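Hydroxylase, putative (Mycobacterium tuberculosis, PDB 3AFF) is the oxygenase component of a flavin-dependent monooxygenase of cholesterol catabolism, probably hydroxylating the steroid-derived phenol 3-HSA to a catechol with reduced FMN and dioxygen. Local coordinates at residues D17-L20 against P21-R24; R24-A27 against Q28-D32; K42-D46 against V47-T51; F99-R102 against A103-E106. All coordinates share one frame; numbering follows the deposited sequence.

Contact 1. Residues D17-L20 against P21-R24; sequences DNLL and PEIR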
loop_
_atom_site.group_PDB
_atom_site.type_symbol
_atom_site.label_atom_id
_atom_site.label_comp_id
_atom_site.label_asym_id
_atom_site.label_seq_id
_atom_site.Cartn_x
_atom_site.Cartn_y
_atom_site.Cartn_z
ATOM N N ASP A 17 -42.098 -25.227 5.297
ATOM C CA ASP A 17 -41.176 -26.171 5.866
ATOM C C ASP A 17 -41.657 -27.625 5.771
ATOM O O ASP A 17 -40.903 -28.508 5.367
ATOM C CB ASP A 17 -40.923 -25.787 7.302
ATOM C CG ASP A 17 -39.676 -24.958 7.461
ATOM O OD1 ASP A 17 -39.058 -24.534 6.428
ATOM O OD2 ASP A 17 -39.293 -24.743 8.635
ATOM N N ASN A 18 -42.924 -27.882 6.103
ATOM C CA ASN A 18 -43.454 -29.229 5.959
ATOM C C ASN A 18 -43.472 -29.748 4.531
ATOM O O ASN A 18 -43.439 -30.975 4.311
ATOM C CB ASN A 18 -44.820 -29.344 6.597
ATOM C CG ASN A 18 -44.732 -29.350 8.096
ATOM O OD1 ASN A 18 -45.409 -28.564 8.798
ATOM N ND2 ASN A 18 -43.853 -30.203 8.612
ATOM N N LEU A 19 -43.507 -28.816 3.569
ATOM C CA LEU A 19 -43.477 -29.153 2.168
ATOM C C LEU A 19 -42.079 -29.527 1.621
ATOM O O LEU A 19 -41.978 -30.176 0.589
ATOM C CB LEU A 19 -44.025 -27.977 1.365
ATOM C CG LEU A 19 -45.513 -27.613 1.342
ATOM C CD1 LEU A 19 -45.754 -26.696 0.136
ATOM C CD2 LEU A 19 -46.385 -28.831 1.231
ATOM N N LEU A 20 -41.003 -29.117 2.284
ATOM C CA LEU A 20 -39.691 -29.216 1.647
ATOM C C LEU A 20 -39.249 -30.627 1.287
ATOM O O LEU A 20 -38.770 -30.858 0.162
ATOM C CB LEU A 20 -38.597 -28.431 2.405
ATOM C CG LEU A 20 -38.785 -26.915 2.603
ATOM C CD1 LEU A 20 -37.548 -26.320 3.196
ATOM C CD2 LEU A 20 -39.147 -26.162 1.321
ATOM N N PRO A 21 -39.423 -31.601 2.212
ATOM C CA PRO A 21 -39.055 -32.969 1.841
ATOM C C PRO A 21 -39.688 -33.494 0.539
ATOM O O PRO A 21 -38.963 -34.077 -0.266
ATOM C CB PRO A 21 -39.491 -33.781 3.065
ATOM C CG PRO A 21 -39.345 -32.835 4.189
ATOM C CD PRO A 21 -39.885 -31.532 3.611
ATOM N N GLU A 22 -40.999 -33.276 0.336
ATOM C CA GLU A 22 -41.739 -33.673 -0.877
ATOM C C GLU A 22 -41.251 -32.950 -2.127
ATOM O O GLU A 22 -41.198 -33.534 -3.203
ATOM C CB GLU A 22 -43.232 -33.342 -0.750
ATOM C CG GLU A 22 -44.132 -34.338 0.051
ATOM C CD GLU A 22 -45.551 -33.740 0.448
ATOM O OE1 GLU A 22 -45.732 -32.479 0.499
ATOM O OE2 GLU A 22 -46.485 -34.566 0.691
ATOM N N ILE A 23 -40.959 -31.655 -1.992
ATOM C CA ILE A 23 -40.452 -30.873 -3.112
ATOM C C ILE A 23 -39.079 -31.370 -3.486
ATOM O O ILE A 23 -38.818 -31.571 -4.653
ATOM C CB ILE A 23 -40.547 -29.310 -2.892
ATOM C CG1 ILE A 23 -42.032 -28.883 -2.853
ATOM C CG2 ILE A 23 -39.830 -28.530 -4.037
ATOM C CD1 ILE A 23 -42.297 -27.681 -2.027
ATOM N N ARG A 24 -38.221 -31.608 -2.495
ATOM C CA ARG A 24 -36.865 -32.138 -2.770
ATOM C C ARG A 24 -36.894 -33.445 -3.575
ATOM O O ARG A 24 -36.128 -33.608 -4.530
ATOM C CB ARG A 24 -36.030 -32.289 -1.477
ATOM C CG ARG A 24 -34.504 -32.612 -1.690
ATOM C CD ARG A 24 -33.802 -33.079 -0.397
ATOM N NE ARG A 24 -33.850 -32.074 0.684
ATOM C CZ ARG A 24 -34.429 -32.234 1.886
ATOM N NH1 ARG A 24 -34.432 -31.222 2.762
ATOM N NH2 ARG A 24 -35.009 -33.392 2.239
HETATM O O HOH W 1 -43.220 -32.884 2.574
#

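Contact 2. Residues R24-A27 against Q28-D32; sequences RDRA and QATED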
loop_
_atom_site.group_PDB
_atom_site.type_symbol
_atom_site.label_atom_id
_atom_site.label_comp_id
_atom_site.label_asym_id
_atom_site.label_seq_id
_atom_site.Cartn_x
_atom_site.Cartn_y
_atom_site.Cartn_z
ATOM N N ARG A 24 -38.221 -31.608 -2.495
ATOM C CA ARG A 24 -36.865 -32.138 -2.770
ATOM C C ARG A 24 -36.894 -33.445 -3.575
ATOM O O ARG A 24 -36.128 -33.608 -4.530
ATOM C CB ARG A 24 -36.030 -32.289 -1.477
ATOM C CG ARG A 24 -34.504 -32.612 -1.690
ATOM C CD ARG A 24 -33.802 -33.079 -0.397
ATOM N NE ARG A 24 -33.850 -32.074 0.684
ATOM C CZ ARG A 24 -34.429 -32.234 1.886
ATOM N NH1 ARG A 24 -34.432 -31.222 2.762
ATOM N NH2 ARG A 24 -35.009 -33.392 2.239
ATOM N N ASP A 25 -37.818 -34.337 -3.215
ATOM C CA ASP A 25 -37.889 -35.661 -3.813
ATOM C C ASP A 25 -38.277 -35.582 -5.275
ATOM O O ASP A 25 -37.725 -36.313 -6.101
ATOM C CB ASP A 25 -38.884 -36.573 -3.055
ATOM C CG ASP A 25 -38.416 -36.933 -1.637
ATOM O OD1 ASP A 25 -39.267 -37.444 -0.863
ATOM O OD2 ASP A 25 -37.224 -36.725 -1.289
ATOM N N ARG A 26 -39.213 -34.671 -5.571
ATOM C CA ARG A 26 -39.757 -34.401 -6.911
ATOM C C ARG A 26 -38.755 -33.673 -7.861
ATOM O O ARG A 26 -38.985 -33.584 -9.067
ATOM C CB ARG A 26 -41.009 -33.538 -6.722
ATOM C CG ARG A 26 -42.195 -33.890 -7.529
ATOM C CD ARG A 26 -43.389 -33.112 -7.074
ATOM N NE ARG A 26 -44.024 -33.659 -5.882
ATOM C CZ ARG A 26 -44.669 -32.947 -4.952
ATOM N NH1 ARG A 26 -44.765 -31.639 -5.050
ATOM N NH2 ARG A 26 -45.208 -33.545 -3.898
ATOM N N ALA A 27 -37.643 -33.167 -7.318
ATOM C CA ALA A 27 -36.703 -32.301 -8.079
ATOM C C ALA A 27 -36.290 -32.768 -9.490
ATOM O O ALA A 27 -36.271 -31.964 -10.416
ATOM C CB ALA A 27 -35.479 -31.952 -7.227
ATOM N N GLN A 28 -35.982 -34.051 -9.670
ATOM C CA GLN A 28 -35.608 -34.553 -10.994
ATOM C C GLN A 28 -36.844 -34.651 -11.875
ATOM O O GLN A 28 -36.771 -34.342 -13.072
ATOM C CB GLN A 28 -34.862 -35.906 -10.937
ATOM C CG GLN A 28 -34.447 -36.477 -12.320
ATOM C CD GLN A 28 -33.305 -35.671 -13.068
ATOM O OE1 GLN A 28 -32.163 -35.530 -12.570
ATOM N NE2 GLN A 28 -33.619 -35.185 -14.281
ATOM N N ALA A 29 -37.966 -35.056 -11.285
ATOM C CA ALA A 29 -39.257 -35.125 -11.976
ATOM C C ALA A 29 -39.695 -33.754 -12.516
ATOM O O ALA A 29 -40.267 -33.658 -13.618
ATOM C CB ALA A 29 -40.342 -35.697 -11.026
ATOM N N THR A 30 -39.423 -32.714 -11.724
ATOM C CA THR A 30 -39.696 -31.303 -12.064
ATOM C C THR A 30 -38.887 -30.903 -13.284
ATOM O O THR A 30 -39.483 -30.474 -14.283
ATOM C CB THR A 30 -39.503 -30.359 -10.857
ATOM O OG1 THR A 30 -40.507 -30.636 -9.861
ATOM C CG2 THR A 30 -39.587 -28.862 -11.240
ATOM N N GLU A 31 -37.561 -31.056 -13.239
ATOM C CA GLU A 31 -36.732 -30.907 -14.441
ATOM C C GLU A 31 -37.249 -31.655 -15.664
ATOM O O GLU A 31 -37.268 -31.108 -16.773
ATOM C CB GLU A 31 -35.309 -31.373 -14.178
ATOM C CG GLU A 31 -34.445 -30.413 -13.367
ATOM C CD GLU A 31 -32.982 -30.881 -13.337
ATOM O OE1 GLU A 31 -32.749 -32.028 -12.857
ATOM O OE2 GLU A 31 -32.085 -30.134 -13.806
ATOM N N ASP A 32 -37.662 -32.910 -15.479
ATOM C CA ASP A 32 -38.153 -33.732 -16.596
ATOM C C ASP A 32 -39.441 -33.207 -17.224
ATOM O O ASP A 32 -39.609 -33.280 -18.454
ATOM C CB ASP A 32 -38.328 -35.202 -16.141
ATOM C CG ASP A 32 -36.982 -35.902 -15.855
ATOM O OD1 ASP A 32 -35.903 -35.325 -16.190
ATOM O OD2 ASP A 32 -37.009 -37.031 -15.283
HETATM O O HOH W 2 -37.800 -36.660 -8.715
HETATM O O HOH W 3 -35.334 -36.038 -7.366
#

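Contact 3. Residues K42-D46 against V47-T51; sequences KALDD and VGFFT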
loop_
_atom_site.group_PDB
_atom_site.type_symbol
_atom_site.label_atom_id
_atom_site.label_comp_id
_atom_site.label_asym_id
_atom_site.label_seq_id
_atom_site.Cartn_x
_atom_site.Cartn_y
_atom_site.Cartn_z
ATOM N N LYS A 42 -50.401 -26.773 -6.451
ATOM C CA LYS A 42 -51.571 -26.947 -5.569
ATOM C C LYS A 42 -51.150 -26.912 -4.095
ATOM O O LYS A 42 -51.785 -26.250 -3.276
ATOM C CB LYS A 42 -52.307 -28.262 -5.880
ATOM C CG LYS A 42 -53.729 -28.326 -5.283
ATOM C CD LYS A 42 -54.250 -29.782 -5.240
ATOM C CE LYS A 42 -55.612 -29.858 -4.491
ATOM N NZ LYS A 42 -55.353 -30.020 -2.996
ATOM N N ALA A 43 -50.078 -27.640 -3.758
ATOM C CA ALA A 43 -49.568 -27.652 -2.371
ATOM C C ALA A 43 -49.291 -26.238 -1.889
ATOM O O ALA A 43 -49.770 -25.825 -0.835
ATOM C CB ALA A 43 -48.293 -28.497 -2.272
ATOM N N LEU A 44 -48.501 -25.503 -2.666
ATOM C CA LEU A 44 -48.192 -24.090 -2.356
ATOM C C LEU A 44 -49.454 -23.223 -2.260
ATOM O O LEU A 44 -49.578 -22.352 -1.384
ATOM C CB LEU A 44 -47.261 -23.492 -3.438
ATOM C CG LEU A 44 -45.775 -23.866 -3.469
ATOM C CD1 LEU A 44 -45.165 -23.408 -4.802
ATOM C CD2 LEU A 44 -45.047 -23.284 -2.251
ATOM N N ASP A 45 -50.386 -23.419 -3.182
ATOM C CA ASP A 45 -51.611 -22.665 -3.079
ATOM C C ASP A 45 -52.351 -22.998 -1.745
ATOM O O ASP A 45 -52.739 -22.103 -0.989
ATOM C CB ASP A 45 -52.503 -22.884 -4.308
ATOM C CG ASP A 45 -53.757 -21.980 -4.272
ATOM O OD1 ASP A 45 -53.626 -20.723 -4.299
ATOM O OD2 ASP A 45 -54.858 -22.533 -4.121
ATOM N N ASP A 46 -52.528 -24.298 -1.477
ATOM C CA ASP A 46 -53.192 -24.809 -0.232
ATOM C C ASP A 46 -52.605 -24.273 1.077
ATOM O O ASP A 46 -53.367 -23.953 1.980
ATOM C CB ASP A 46 -53.099 -26.341 -0.141
ATOM C CG ASP A 46 -54.017 -27.077 -1.113
ATOM O OD1 ASP A 46 -54.940 -26.470 -1.719
ATOM O OD2 ASP A 46 -53.757 -28.291 -1.300
ATOM N N VAL A 47 -51.280 -24.212 1.215
ATOM C CA VAL A 47 -50.668 -23.696 2.478
ATOM C C VAL A 47 -50.688 -22.166 2.522
ATOM O O VAL A 47 -50.322 -21.539 3.537
ATOM C CB VAL A 47 -49.199 -24.176 2.704
ATOM C CG1 VAL A 47 -49.132 -25.716 2.705
ATOM C CG2 VAL A 47 -48.206 -23.514 1.649
ATOM N N GLY A 48 -51.103 -21.547 1.416
ATOM C CA GLY A 48 -51.296 -20.109 1.417
ATOM C C GLY A 48 -50.116 -19.293 0.879
ATOM O O GLY A 48 -50.074 -18.088 1.070
ATOM N N PHE A 49 -49.179 -19.941 0.193
ATOM C CA PHE A 49 -47.949 -19.246 -0.295
ATOM C C PHE A 49 -48.253 -18.043 -1.190
ATOM O O PHE A 49 -47.691 -16.957 -1.006
ATOM C CB PHE A 49 -46.987 -20.200 -1.017
ATOM C CG PHE A 49 -45.871 -19.477 -1.731
ATOM C CD1 PHE A 49 -44.736 -19.055 -1.018
ATOM C CD2 PHE A 49 -46.002 -19.102 -3.105
ATOM C CE1 PHE A 49 -43.690 -18.337 -1.686
ATOM C CE2 PHE A 49 -44.983 -18.363 -3.729
ATOM C CZ PHE A 49 -43.816 -17.994 -3.015
ATOM N N PHE A 50 -49.155 -18.231 -2.169
ATOM C CA PHE A 50 -49.501 -17.129 -3.108
ATOM C C PHE A 50 -50.235 -15.968 -2.470
ATOM O O PHE A 50 -50.199 -14.823 -2.993
ATOM C CB PHE A 50 -50.247 -17.644 -4.335
ATOM C CG PHE A 50 -49.468 -18.640 -5.105
ATOM C CD1 PHE A 50 -48.334 -18.243 -5.847
ATOM C CD2 PHE A 50 -49.791 -19.963 -5.035
ATOM C CE1 PHE A 50 -47.569 -19.183 -6.574
ATOM C CE2 PHE A 50 -49.044 -20.909 -5.744
ATOM C CZ PHE A 50 -47.935 -20.524 -6.509
ATOM N N THR A 51 -50.828 -16.203 -1.298
ATOM C CA THR A 51 -51.467 -15.105 -0.556
ATOM C C THR A 51 -50.537 -14.130 0.155
ATOM O O THR A 51 -50.983 -13.045 0.588
ATOM C CB THR A 51 -52.507 -15.605 0.509
ATOM O OG1 THR A 51 -51.806 -16.203 1.625
ATOM C CG2 THR A 51 -53.464 -16.626 -0.131
#

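Contact 4. Residues F99-R102 against A103-E106; sequences FDQR and AQEE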
loop_
_atom_site.group_PDB
_atom_site.type_symbol
_atom_site.label_atom_id
_atom_site.label_comp_id
_atom_site.label_asym_id
_atom_site.label_seq_id
_atom_site.Cartn_x
_atom_site.Cartn_y
_atom_site.Cartn_z
ATOM N N PHE A 99 -51.938 -2.003 -9.576
ATOM C CA PHE A 99 -52.869 -1.731 -10.718
ATOM C C PHE A 99 -54.180 -1.089 -10.204
ATOM O O PHE A 99 -54.548 -1.203 -9.021
ATOM C CB PHE A 99 -53.153 -3.037 -11.465
ATOM C CG PHE A 99 -52.151 -3.298 -12.579
ATOM C CD1 PHE A 99 -52.513 -3.134 -13.895
ATOM C CD2 PHE A 99 -50.830 -3.639 -12.272
ATOM C CE1 PHE A 99 -51.603 -3.364 -14.925
ATOM C CE2 PHE A 99 -49.872 -3.866 -13.301
ATOM C CZ PHE A 99 -50.251 -3.708 -14.616
ATOM N N ASP A 100 -54.918 -0.411 -11.068
ATOM C CA ASP A 100 -56.071 0.148 -10.458
ATOM C C ASP A 100 -57.144 -0.911 -10.094
ATOM O O ASP A 100 -57.131 -2.053 -10.515
ATOM C CB ASP A 100 -56.494 1.456 -11.112
ATOM C CG ASP A 100 -57.219 1.262 -12.378
ATOM O OD1 ASP A 100 -57.804 0.186 -12.520
ATOM O OD2 ASP A 100 -57.186 2.197 -13.217
ATOM N N GLN A 101 -57.973 -0.560 -9.123
ATOM C CA GLN A 101 -58.919 -1.504 -8.522
ATOM C C GLN A 101 -59.704 -2.279 -9.601
ATOM O O GLN A 101 -59.967 -3.486 -9.470
ATOM C CB GLN A 101 -59.876 -0.681 -7.653
ATOM C CG GLN A 101 -60.939 -1.491 -6.893
ATOM C CD GLN A 101 -60.345 -2.448 -5.876
ATOM O OE1 GLN A 101 -59.263 -2.181 -5.340
ATOM N NE2 GLN A 101 -61.065 -3.538 -5.565
ATOM N N ARG A 102 -60.070 -1.607 -10.704
ATOM C CA ARG A 102 -60.818 -2.350 -11.761
ATOM C C ARG A 102 -60.038 -3.538 -12.369
ATOM O O ARG A 102 -60.627 -4.573 -12.699
ATOM C CB ARG A 102 -61.288 -1.385 -12.843
ATOM C CG ARG A 102 -62.195 -2.015 -13.882
ATOM C CD ARG A 102 -63.106 -0.970 -14.655
ATOM N NE ARG A 102 -62.385 0.163 -15.253
ATOM C CZ ARG A 102 -62.460 1.401 -14.758
ATOM N NH1 ARG A 102 -63.248 1.612 -13.684
ATOM N NH2 ARG A 102 -61.749 2.398 -15.317
ATOM N N ALA A 103 -58.713 -3.378 -12.534
ATOM C CA ALA A 103 -57.885 -4.448 -13.059
ATOM C C ALA A 103 -57.829 -5.586 -12.054
ATOM O O ALA A 103 -57.926 -6.775 -12.434
ATOM C CB ALA A 103 -56.478 -3.924 -13.343
ATOM N N GLN A 104 -57.609 -5.234 -10.777
ATOM C CA GLN A 104 -57.544 -6.240 -9.689
ATOM C C GLN A 104 -58.865 -7.026 -9.643
ATOM O O GLN A 104 -58.878 -8.229 -9.560
ATOM C CB GLN A 104 -57.323 -5.532 -8.350
ATOM C CG GLN A 104 -55.961 -4.902 -8.169
ATOM C CD GLN A 104 -55.890 -4.191 -6.842
ATOM O OE1 GLN A 104 -56.061 -4.813 -5.789
ATOM N NE2 GLN A 104 -55.633 -2.905 -6.867
ATOM N N GLU A 105 -59.978 -6.294 -9.747
ATOM C CA GLU A 105 -61.353 -6.899 -9.783
ATOM C C GLU A 105 -61.517 -7.894 -10.918
ATOM O O GLU A 105 -62.000 -9.045 -10.676
ATOM C CB GLU A 105 -62.434 -5.796 -9.795
ATOM C CG GLU A 105 -63.878 -6.332 -10.020
ATOM C CD GLU A 105 -64.439 -7.034 -8.760
ATOM O OE1 GLU A 105 -63.987 -6.676 -7.642
ATOM O OE2 GLU A 105 -65.348 -7.898 -8.893
ATOM N N GLU A 106 -61.015 -7.541 -12.119
ATOM C CA GLU A 106 -61.029 -8.491 -13.225
ATOM C C GLU A 106 -60.277 -9.816 -13.006
ATOM O O GLU A 106 -60.698 -10.910 -13.448
ATOM C CB GLU A 106 -60.590 -7.816 -14.546
ATOM C CG GLU A 106 -61.532 -6.683 -14.970
ATOM C CD GLU A 106 -61.042 -5.889 -16.164
ATOM O OE1 GLU A 106 -61.814 -5.097 -16.757
ATOM O OE2 GLU A 106 -59.903 -6.080 -16.549
HETATM O O HOH W 4 -63.669 -4.407 -6.558
#

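Contact 1. Residues D17-L20 against P21-R24
Leu19 and Ile23, one turn apart in helix 9-33, meet through Leu19 CB and Ile23 CD1, 3.8 Å from each other. The isoleucine sets CG1 beside its own backbone N (chi1 -67°), which sends CD1 back over the preceding turn, where it also lies near the carbonyl O of Leu19. One methyl of the leucine, CD2, stands 3.8 Å from Glu22 OE1, a plain van der Waals neighbour. Beneath these side chains run two regular helical bonds: Ile23 N to Leu19 O at 3.1 Å and Arg24 N to Leu20 O at 2.8 Å, the latter nearly straight at 170°.

Pro21 accounts for the break in this pattern. Its nitrogen carries no hydrogen, and the ring carbon CD sits 3.6 Å from Asp17 O, the carbonyl one turn back, to which Pro21 has no N-H to give. Asp17 O instead takes the N-H of Leu20 (3.1 Å), a bond one residue shorter. Asn18 O receives a proton from a water at 2.6 Å, and the same water accepts from Glu22 N at 3.2 Å. The solvent molecule thus bridges a backbone link that the kinked helix does not make directly.

Asp17 is held from outside by a salt bridge to Arg74. Leu20 and Ile23 pack on Leu75 of helix 65-76 and on Val78 just after it, whereas Leu19 faces helix 38-47, so the kinked segment has one helix beside each of these apolar surfaces in the all-helical N-terminal domain.

Contact 2. Residues R24-A27 against Q28-D32
Arg26 and Thr30 of helix 9-33 are joined by a backbone bond, Thr30 N to Arg26 O, 2.8 Å long with an N-H...O angle of 154°. One residue on, Glu31 N reaches Ala27 O at 3.2 Å, tilted 30° from the carbonyl plane. Thr30 also turns OG1 beside its own backbone N (chi1 -67°), bringing that oxygen to 3.4 Å from Arg26 O, at best a weak hydrogen bond.

One residue earlier, at Asp25 O, water stands in for the direct link. This carbonyl accepts from two waters: one, at 2.6 Å, is also met by Ala29 N, and the other, at 2.7 Å, by Gln28 N. The helix is kinked at just these two N-H groups, a solvent-bridged opening in the acyl-CoA dehydrogenase-like N-terminal domain.

Among side chains, Gln28 NE2 donates to Asp32 OD1 at 3.0 Å. OD1 lies near the Gln28 amide plane, whereas NE2 comes from above the Asp32 carboxylate plane. Gln28 OE1 takes a proton from Arg357, and Glu31 forms salt bridges to Arg357 and Arg360.

Rotation of the doubly engaged Gln28 amide is probably restricted, and the two arginines would be expected to stabilise buried Glu31 as an anion.

Contact 3. Residues K42-D46 against V47-T51
Leu44 meets both phenylalanines that follow the end of helix 38-47. Its CB lies 3.9 Å from Phe50 CE2. With CG turned beside the backbone N (chi1 -75°), the chain then runs alongside Phe49, pointing the same way, and the terminal CD2 reaches Phe49 CB at 3.8 Å and lies almost as close to the first ring atom, CG. Leu75 of helix 65-76 and Ser86 of helix 80-96 also touch the leucine.

The backbone beneath puts those rings in place. Phe49 N donates to Leu44 O at 2.9 Å, and Gly48 N to Asp45 O at 3.0 Å, approaching from well above the carbonyl plane. This pair of bonds, with Gly48 at a phi of 96°, defines a Schellman motif, which ends the helix and turns the chain sharply away from its axis. Phe50 thereby comes back beside the last turn: Asp45 CA sits at the edge of its ring, 3.8 Å from CD2, while Phe49 CD2 lies 3.7 Å above one face. Phe50 also forms a cation-pi contact with Arg115.

Lys42 NZ bridges to Asp46 OD2 at 2.9 Å on the syn lone pair, and Thr51 OG1 donates to Gly48 O at 2.6 Å, in the carbonyl plane. Through the Schellman bonds, Leu44 O and Asp45 O keep backbone partners where the helix ends, while the leucine and the two phenylalanines pack beside them.

Contact 4. Residues F99-R102 against A103-E106
The backbone enters helix 101-108 with Asp100 at the N-cap position, and its carbonyl O opens the helical ladder by taking Gln104 N at 3.2 Å, with a weaker, bent bond from Ala103 N. Next come Glu105 N to Gln101 O at 2.8 Å and Glu106 N to Arg102 O at 3.0 Å.

Ahead of the cap, Phe99 packs its CB 3.9 Å from Ala103 CB, and both residues rest on Leu170 of strand 162-172. Gln104, extended beyond CG with that atom beside its backbone N (chi1 -69°), reaches back past the helix start and donates through NE2 to Phe99 O at 3.0 Å; the position of that oxygen is uncertain. The other end of this amide, OE1, accepts from Trp58 and Asn224, so both ends are engaged. Glu106 carries its CG close over Arg102 O; OE2 forms a salt bridge with Arg206, OE1 a hydrogen bond with His205.

Gln101 crosses Gln104 at about a right angle, their amide planes 59° apart, and its OE1 is hydrogen-bonded to Thr223. Gln101 NE2, which also bonds Gln57, gives a proton to a water at 2.9 Å, and that water donates to Glu105 OE1 at 2.5 Å.

Overall arrangement
All four contacts belong to the N-terminal domain of an acyl-CoA dehydrogenase-like chain. Contacts 1 and 2 are successive kinked turns of helix 9-33, sharing Arg24, with centres 12 Å apart. Contact 3 ends the next helix and touches contact 1 directly, Leu19 CD1 lying 3.9 Å from Ala43 CB; contacts 2 and 3 approach to about 5 Å at their nearest atoms without touching. Contact 4 stands apart, its centre about 22 Å from that of contact 3 and 34 Å from that of contact 1. Relative to residues inferred by similarity to bind FMN, the side chain of Phe99 is about 7 Å from that of Tyr120, whereas those of Thr30 and Phe49 are about 9 and 10 Å from that of Trp84.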